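Local coordinates for protein short chain dehydrogenase (A0QTM2 homolog) (Mycobacterium thermoresistibile, PDB 3SC4) that probably catalyses nicotinamide-dependent oxidation or reduction of an unidentified substrate, as a member of the Rossmann-fold short-chain dehydrogenase family, at residues F117-Y129 with P165-A177. Sequence-based numbering, arbitrary orientation.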
ATOM      1  N   PHE B 117      -7.348  -5.322  -9.925  1.00 21.49           N
ATOM      2  CA  PHE B 117      -6.576  -4.562  -8.951  1.00 20.96           C
ATOM      3  C   PHE B 117      -7.488  -3.987  -7.879  1.00 20.40           C
ATOM      4  O   PHE B 117      -7.193  -4.116  -6.705  1.00 18.30           O
ATOM      5  CB  PHE B 117      -5.807  -3.425  -9.641  1.00 21.23           C
ATOM      6  CG  PHE B 117      -5.076  -2.536  -8.696  1.00 20.92           C
ATOM      7  CD1 PHE B 117      -3.746  -2.763  -8.414  1.00 20.38           C
ATOM      8  CD2 PHE B 117      -5.729  -1.472  -8.078  1.00 21.49           C
ATOM      9  CE1 PHE B 117      -3.062  -1.954  -7.535  1.00 20.28           C
ATOM     10  CE2 PHE B 117      -5.059  -0.655  -7.199  1.00 22.13           C
ATOM     11  CZ  PHE B 117      -3.720  -0.897  -6.918  1.00 22.08           C
ATOM     12  N   ASP B 118      -8.585  -3.348  -8.302  1.00 21.27           N
ATOM     13  CA  ASP B 118      -9.525  -2.711  -7.374  1.00 21.89           C
ATOM     14  C   ASP B 118     -10.168  -3.709  -6.439  1.00 22.06           C
ATOM     15  O   ASP B 118     -10.457  -3.419  -5.287  1.00 23.01           O
ATOM     16  CB  ASP B 118     -10.630  -1.973  -8.111  1.00 22.74           C
ATOM     17  CG  ASP B 118     -10.133  -0.773  -8.829  1.00 23.07           C
ATOM     18  OD1 ASP B 118      -9.017  -0.315  -8.530  1.00 20.93           O
ATOM     19  OD2 ASP B 118     -10.854  -0.288  -9.713  1.00 26.77           O
ATOM     20  N   LEU B 119     -10.375  -4.909  -6.901  1.00 22.37           N
ATOM     21  CA  LEU B 119     -10.962  -5.869  -6.025  1.00 22.39           C
ATOM     22  C   LEU B 119      -9.952  -6.222  -4.924  1.00 21.35           C
ATOM     23  O   LEU B 119     -10.310  -6.323  -3.731  1.00 21.24           O
ATOM     24  CB  LEU B 119     -11.456  -7.032  -6.862  1.00 23.23           C
ATOM     25  CG  LEU B 119     -12.019  -8.215  -6.133  1.00 25.85           C
ATOM     26  CD1 LEU B 119     -12.935  -9.007  -7.078  1.00 28.04           C
ATOM     27  CD2 LEU B 119     -10.818  -8.997  -5.680  1.00 25.44           C
ATOM     28  N   MET B 120      -8.679  -6.333  -5.291  1.00 20.29           N
ATOM     29  CA  MET B 120      -7.638  -6.632  -4.299  1.00 19.67           C
ATOM     30  C   MET B 120      -7.381  -5.462  -3.313  1.00 18.84           C
ATOM     31  O   MET B 120      -7.298  -5.657  -2.108  1.00 17.62           O
ATOM     32  CB  MET B 120      -6.318  -7.009  -5.009  1.00 19.81           C
ATOM     33  CG  MET B 120      -6.376  -8.318  -5.780  1.00 22.01           C
ATOM     34  SD  MET B 120      -4.781  -9.012  -6.273  1.00 24.93           S
ATOM     35  CE  MET B 120      -4.784  -8.340  -7.889  1.00 17.82           C
ATOM     36  N   ASN B 121      -7.189  -4.269  -3.863  1.00 18.59           N
ATOM     37  CA  ASN B 121      -6.964  -3.070  -3.092  1.00 18.43           C
ATOM     38  C   ASN B 121      -8.220  -2.832  -2.249  1.00 19.18           C
ATOM     39  O   ASN B 121      -8.135  -2.568  -1.033  1.00 19.35           O
ATOM     40  CB  ASN B 121      -6.679  -1.925  -4.057  1.00 18.65           C
ATOM     41  CG  ASN B 121      -6.411  -0.571  -3.367  1.00 19.61           C
ATOM     42  OD1 ASN B 121      -5.312  -0.317  -2.833  1.00 19.27           O
ATOM     43  ND2 ASN B 121      -7.379   0.334  -3.475  1.00 19.01           N
ATOM     44  N   GLY B 122      -9.394  -3.003  -2.865  1.00 19.17           N
ATOM     45  CA  GLY B 122     -10.658  -2.720  -2.182  1.00 19.20           C
ATOM     46  C   GLY B 122     -10.859  -3.558  -0.947  1.00 18.81           C
ATOM     47  O   GLY B 122     -11.113  -3.041   0.137  1.00 19.36           O
ATOM     48  N   ILE B 123     -10.734  -4.862  -1.105  1.00 18.03           N
ATOM     49  CA  ILE B 123     -11.029  -5.748  -0.014  1.00 17.58           C
ATOM     50  C   ILE B 123      -9.926  -5.704   1.049  1.00 17.00           C
ATOM     51  O   ILE B 123     -10.213  -5.738   2.237  1.00 17.02           O
ATOM     52  CB  ILE B 123     -11.226  -7.186  -0.510  1.00 17.37           C
ATOM     53  CG1 ILE B 123     -12.513  -7.269  -1.346  1.00 18.45           C
ATOM     54  CG2 ILE B 123     -11.324  -8.103   0.650  1.00 16.97           C
ATOM     55  CD1 ILE B 123     -12.742  -8.619  -2.051  1.00 16.99           C
ATOM     56  N   GLN B 124      -8.676  -5.610   0.635  1.00 16.26           N
ATOM     57  CA  GLN B 124      -7.567  -5.802   1.571  1.00 16.94           C
ATOM     58  C   GLN B 124      -6.995  -4.520   2.185  1.00 16.93           C
ATOM     59  O   GLN B 124      -6.765  -4.463   3.401  1.00 17.46           O
ATOM     60  CB  GLN B 124      -6.450  -6.647   0.920  1.00 16.49           C
ATOM     61  CG  GLN B 124      -6.816  -8.119   0.902  1.00 18.13           C
ATOM     62  CD  GLN B 124      -6.089  -8.986  -0.131  1.00 19.72           C
ATOM     63  OE1 GLN B 124      -5.813 -10.168   0.142  1.00 19.81           O
ATOM     64  NE2 GLN B 124      -5.829  -8.436  -1.317  1.00 16.05           N
ATOM     65  N   VAL B 125      -6.733  -3.516   1.362  1.00 16.95           N
ATOM     66  CA  VAL B 125      -6.113  -2.294   1.856  1.00 16.87           C
ATOM     67  C   VAL B 125      -7.216  -1.403   2.363  1.00 16.99           C
ATOM     68  O   VAL B 125      -7.252  -1.071   3.525  1.00 17.36           O
ATOM     69  CB  VAL B 125      -5.337  -1.571   0.784  1.00 17.00           C
ATOM     70  CG1 VAL B 125      -4.642  -0.372   1.378  1.00 16.68           C
ATOM     71  CG2 VAL B 125      -4.343  -2.540   0.108  1.00 16.11           C
ATOM     72  N   ARG B 126      -8.149  -1.069   1.494  1.00 17.30           N
ATOM     73  CA  ARG B 126      -9.287  -0.260   1.883  1.00 17.83           C
ATOM     74  C   ARG B 126     -10.138  -0.988   2.929  1.00 17.40           C
ATOM     75  O   ARG B 126     -10.530  -0.406   3.938  1.00 17.32           O
ATOM     76  CB  ARG B 126     -10.107   0.088   0.655  1.00 17.98           C
ATOM     77  CG  ARG B 126     -11.169   1.137   0.922  1.00 21.85           C
ATOM     78  CD  ARG B 126     -11.890   1.533  -0.353  1.00 24.34           C
ATOM     79  NE  ARG B 126     -12.957   2.520  -0.159  1.00 26.02           N
ATOM     80  CZ  ARG B 126     -14.244   2.233   0.036  1.00 29.39           C
ATOM     81  NH1 ARG B 126     -14.644   0.972   0.138  1.00 30.95           N
ATOM     82  NH2 ARG B 126     -15.147   3.218   0.155  1.00 30.23           N
ATOM     83  N   GLY B 127     -10.400  -2.266   2.695  1.00 16.60           N
ATOM     84  CA  GLY B 127     -11.197  -3.054   3.617  1.00 16.84           C
ATOM     85  C   GLY B 127     -10.609  -3.152   5.016  1.00 16.70           C
ATOM     86  O   GLY B 127     -11.331  -2.991   6.019  1.00 17.35           O
ATOM     87  N   THR B 128      -9.307  -3.409   5.109  1.00 15.73           N
ATOM     88  CA  THR B 128      -8.673  -3.494   6.428  1.00 15.63           C
ATOM     89  C   THR B 128      -8.772  -2.154   7.143  1.00 16.37           C
ATOM     90  O   THR B 128      -8.976  -2.114   8.367  1.00 17.08           O
ATOM     91  CB  THR B 128      -7.219  -3.956   6.326  1.00 15.20           C
ATOM     92  OG1 THR B 128      -7.201  -5.301   5.816  1.00 15.05           O
ATOM     93  CG2 THR B 128      -6.508  -3.892   7.690  1.00 12.43           C
ATOM     94  N   TYR B 129      -8.648  -1.069   6.375  1.00 16.03           N
ATOM     95  CA  TYR B 129      -8.765   0.273   6.909  1.00 16.70           C
ATOM     96  C   TYR B 129     -10.200   0.506   7.439  1.00 17.72           C
ATOM     97  O   TYR B 129     -10.391   0.862   8.601  1.00 18.16           O
ATOM     98  CB  TYR B 129      -8.399   1.291   5.824  1.00 16.70           C
ATOM     99  CG  TYR B 129      -8.385   2.732   6.293  1.00 17.71           C
ATOM    100  CD1 TYR B 129      -7.255   3.276   6.878  1.00 17.63           C
ATOM    101  CD2 TYR B 129      -9.493   3.549   6.144  1.00 17.66           C
ATOM    102  CE1 TYR B 129      -7.233   4.588   7.293  1.00 17.28           C
ATOM    103  CE2 TYR B 129      -9.481   4.869   6.587  1.00 17.82           C
ATOM    104  CZ  TYR B 129      -8.339   5.372   7.155  1.00 16.56           C
ATOM    105  OH  TYR B 129      -8.289   6.658   7.600  1.00 16.25           O
ATOM    106  N   PRO B 165       0.625  -6.232  -8.097  1.00 16.48           N
ATOM    107  CA  PRO B 165      -0.710  -5.981  -7.550  1.00 15.72           C
ATOM    108  C   PRO B 165      -0.944  -6.624  -6.197  1.00 14.76           C
ATOM    109  O   PRO B 165      -1.396  -5.971  -5.249  1.00 15.89           O
ATOM    110  CB  PRO B 165      -1.639  -6.605  -8.605  1.00 16.15           C
ATOM    111  CG  PRO B 165      -0.806  -6.616  -9.855  1.00 16.84           C
ATOM    112  CD  PRO B 165       0.577  -6.882  -9.411  1.00 16.53           C
ATOM    113  N   TYR B 166      -0.663  -7.905  -6.100  1.00 14.48           N
ATOM    114  CA  TYR B 166      -0.888  -8.647  -4.864  1.00 13.80           C
ATOM    115  C   TYR B 166       0.053  -8.192  -3.760  1.00 12.88           C
ATOM    116  O   TYR B 166      -0.374  -8.037  -2.637  1.00 11.82           O
ATOM    117  CB  TYR B 166      -0.748 -10.160  -5.111  1.00 14.22           C
ATOM    118  CG  TYR B 166      -1.153 -11.036  -3.959  1.00 13.07           C
ATOM    119  CD1 TYR B 166      -2.429 -10.982  -3.439  1.00 13.23           C
ATOM    120  CD2 TYR B 166      -0.264 -11.937  -3.418  1.00 14.08           C
ATOM    121  CE1 TYR B 166      -2.804 -11.809  -2.357  1.00 15.49           C
ATOM    122  CE2 TYR B 166      -0.604 -12.754  -2.360  1.00 15.98           C
ATOM    123  CZ  TYR B 166      -1.874 -12.688  -1.809  1.00 16.43           C
ATOM    124  OH  TYR B 166      -2.208 -13.529  -0.752  1.00 15.47           O
ATOM    125  N   MET B 167       1.329  -7.975  -4.075  1.00 13.65           N
ATOM    126  CA  MET B 167       2.272  -7.472  -3.077  1.00 13.51           C
ATOM    127  C   MET B 167       1.801  -6.131  -2.555  1.00 13.79           C
ATOM    128  O   MET B 167       1.861  -5.874  -1.359  1.00 14.16           O
ATOM    129  CB  MET B 167       3.655  -7.338  -3.667  1.00 13.87           C
ATOM    130  CG  MET B 167       4.666  -6.711  -2.746  1.00 13.40           C
ATOM    131  SD  MET B 167       4.717  -4.895  -2.877  1.00 14.87           S
ATOM    132  CE  MET B 167       5.241  -4.660  -4.593  1.00  9.77           C
ATOM    133  N   MET B 168       1.329  -5.269  -3.446  1.00 13.89           N
ATOM    134  CA  MET B 168       0.818  -3.955  -3.007  1.00 14.52           C
ATOM    135  C   MET B 168      -0.329  -4.095  -1.996  1.00 14.09           C
ATOM    136  O   MET B 168      -0.403  -3.354  -1.003  1.00 14.72           O
ATOM    137  CB  MET B 168       0.331  -3.113  -4.206  1.00 14.28           C
ATOM    138  CG  MET B 168       1.452  -2.492  -4.968  1.00 14.30           C
ATOM    139  SD  MET B 168       0.879  -1.726  -6.488  1.00 15.14           S
ATOM    140  CE  MET B 168      -0.127  -0.385  -5.819  1.00 15.44           C
ATOM    141  N   ALA B 169      -1.252  -4.991  -2.308  1.00 13.78           N
ATOM    142  CA  ALA B 169      -2.421  -5.199  -1.491  1.00 13.40           C
ATOM    143  C   ALA B 169      -2.004  -5.802  -0.156  1.00 13.33           C
ATOM    144  O   ALA B 169      -2.400  -5.298   0.903  1.00 13.72           O
ATOM    145  CB  ALA B 169      -3.451  -6.083  -2.216  1.00 12.54           C
ATOM    146  N   LYS B 170      -1.185  -6.848  -0.180  1.00 12.81           N
ATOM    147  CA  LYS B 170      -0.829  -7.501   1.077  1.00 13.26           C
ATOM    148  C   LYS B 170       0.055  -6.603   1.923  1.00 13.03           C
ATOM    149  O   LYS B 170      -0.163  -6.513   3.114  1.00 14.05           O
ATOM    150  CB  LYS B 170      -0.155  -8.874   0.883  1.00 13.37           C
ATOM    151  CG  LYS B 170      -1.025  -9.972   0.237  1.00 14.43           C
ATOM    152  CD  LYS B 170      -2.421 -10.148   0.847  1.00 14.33           C
ATOM    153  CE  LYS B 170      -2.396 -10.639   2.296  1.00 15.56           C
ATOM    154  NZ  LYS B 170      -3.793 -11.085   2.737  1.00 16.64           N
ATOM    155  N   TYR B 171       1.058  -5.960   1.341  1.00 12.83           N
ATOM    156  CA  TYR B 171       1.879  -5.036   2.107  1.00 13.00           C
ATOM    157  C   TYR B 171       1.055  -3.844   2.630  1.00 13.03           C
ATOM    158  O   TYR B 171       1.289  -3.338   3.735  1.00 13.00           O
ATOM    159  CB  TYR B 171       3.045  -4.518   1.254  1.00 13.69           C
ATOM    160  CG  TYR B 171       4.254  -5.458   1.115  1.00 13.55           C
ATOM    161  CD1 TYR B 171       4.168  -6.812   1.380  1.00 13.62           C
ATOM    162  CD2 TYR B 171       5.458  -4.973   0.663  1.00 12.71           C
ATOM    163  CE1 TYR B 171       5.287  -7.653   1.215  1.00 13.92           C
ATOM    164  CE2 TYR B 171       6.549  -5.783   0.504  1.00 13.88           C
ATOM    165  CZ  TYR B 171       6.466  -7.126   0.775  1.00 13.66           C
ATOM    166  OH  TYR B 171       7.586  -7.918   0.611  1.00 13.58           O
ATOM    167  N   GLY B 172       0.097  -3.389   1.823  1.00 13.01           N
ATOM    168  CA  GLY B 172      -0.817  -2.322   2.226  1.00 13.06           C
ATOM    169  C   GLY B 172      -1.592  -2.656   3.485  1.00 13.27           C
ATOM    170  O   GLY B 172      -1.725  -1.814   4.367  1.00 13.33           O
ATOM    171  N   MET B 173      -2.073  -3.908   3.583  1.00 14.21           N
ATOM    172  CA  MET B 173      -2.736  -4.428   4.806  1.00 13.86           C
ATOM    173  C   MET B 173      -1.792  -4.363   5.979  1.00 13.83           C
ATOM    174  O   MET B 173      -2.158  -3.905   7.046  1.00 14.69           O
ATOM    175  CB  MET B 173      -3.161  -5.897   4.663  1.00 14.10           C
ATOM    176  CG  MET B 173      -4.460  -6.143   4.075  1.00 13.32           C
ATOM    177  SD  MET B 173      -4.848  -7.907   3.987  1.00 15.50           S
ATOM    178  CE  MET B 173      -5.691  -8.294   5.516  1.00 11.00           C
ATOM    179  N   THR B 174      -0.587  -4.867   5.799  1.00 13.71           N
ATOM    180  CA  THR B 174       0.405  -4.840   6.877  1.00 13.78           C
ATOM    181  C   THR B 174       0.711  -3.399   7.291  1.00 14.04           C
ATOM    182  O   THR B 174       0.679  -3.051   8.468  1.00 15.50           O
ATOM    183  CB  THR B 174       1.662  -5.620   6.444  1.00 14.30           C
ATOM    184  OG1 THR B 174       1.336  -7.036   6.349  1.00 12.44           O
ATOM    185  CG2 THR B 174       2.847  -5.383   7.417  1.00 12.80           C
ATOM    186  N   LEU B 175       0.934  -2.517   6.335  1.00 14.27           N
ATOM    187  CA  LEU B 175       1.206  -1.108   6.683  1.00 14.21           C
ATOM    188  C   LEU B 175       0.055  -0.463   7.466  1.00 14.83           C
ATOM    189  O   LEU B 175       0.272   0.330   8.395  1.00 14.31           O
ATOM    190  CB  LEU B 175       1.523  -0.303   5.428  1.00 13.98           C
ATOM    191  CG  LEU B 175       2.886  -0.594   4.803  1.00 12.99           C
ATOM    192  CD1 LEU B 175       3.015   0.141   3.480  1.00 11.27           C
ATOM    193  CD2 LEU B 175       4.000  -0.181   5.779  1.00  9.66           C
ATOM    194  N   CYS B 176      -1.173  -0.812   7.103  1.00 15.10           N
ATOM    195  CA  CYS B 176      -2.307  -0.332   7.857  1.00 15.98           C
ATOM    196  C   CYS B 176      -2.191  -0.795   9.316  1.00 17.02           C
ATOM    197  O   CYS B 176      -2.332   0.007  10.252  1.00 18.72           O
ATOM    198  CB  CYS B 176      -3.586  -0.826   7.239  1.00 15.98           C
ATOM    199  SG  CYS B 176      -5.041  -0.122   7.980  1.00 18.22           S
ATOM    200  N   ALA B 177      -1.886  -2.068   9.501  1.00 16.48           N
ATOM    201  CA  ALA B 177      -1.848  -2.664  10.802  1.00 16.89           C
ATOM    202  C   ALA B 177      -0.749  -2.053  11.652  1.00 18.05           C
ATOM    203  O   ALA B 177      -0.945  -1.839  12.862  1.00 18.48           O
ATOM    204  CB  ALA B 177      -1.638  -4.156  10.686  1.00 16.04           C
TER
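Gln124 fits as a knob among Tyr166, Ala169, Lys170 and Met173, in a buried contact where helix segments 117-129 and 165-177 run almost parallel, 4° apart with axes 7.9 Å from each other. CG of Gln124 lies beside its own backbone N (chi1 -77°), from where the extended chain carries the amide across to the second helix. There Gln124 NE2 rests 3.5 Å from Ala169 CB while donating back to Met120 O (3.2 Å, 160° at the hydrogen), a carbonyl that Gln124 N reaches from its opposite face. Gln124 OE1 accepts from Ala103 N and, weakly, from Lys170 NZ at 3.4 Å; NZ also bonds Leu150 O.

Met173 crosses the aliphatic part of Gln124, Met173 SD lying 3.7 Å from Gln124 CG, and its bent end brings CE against Thr128 OG1. One turn before Gln124, Met120 CE sits 3.7 Å from Pro165 CB and Met120 SD meets the edge of the Tyr166 ring, a Met-aromatic contact.

In the dimer, Phe117 and Tyr129 stack on Tyr129 and Phe117 of the second subunit. Tyr166 and Lys170 are consistent with the family's Tyr-x-x-x-Lys signature. Apolar and sulfur contacts thus join the helices, while Met120 O and Ala103 N satisfy the buried Gln124 amide.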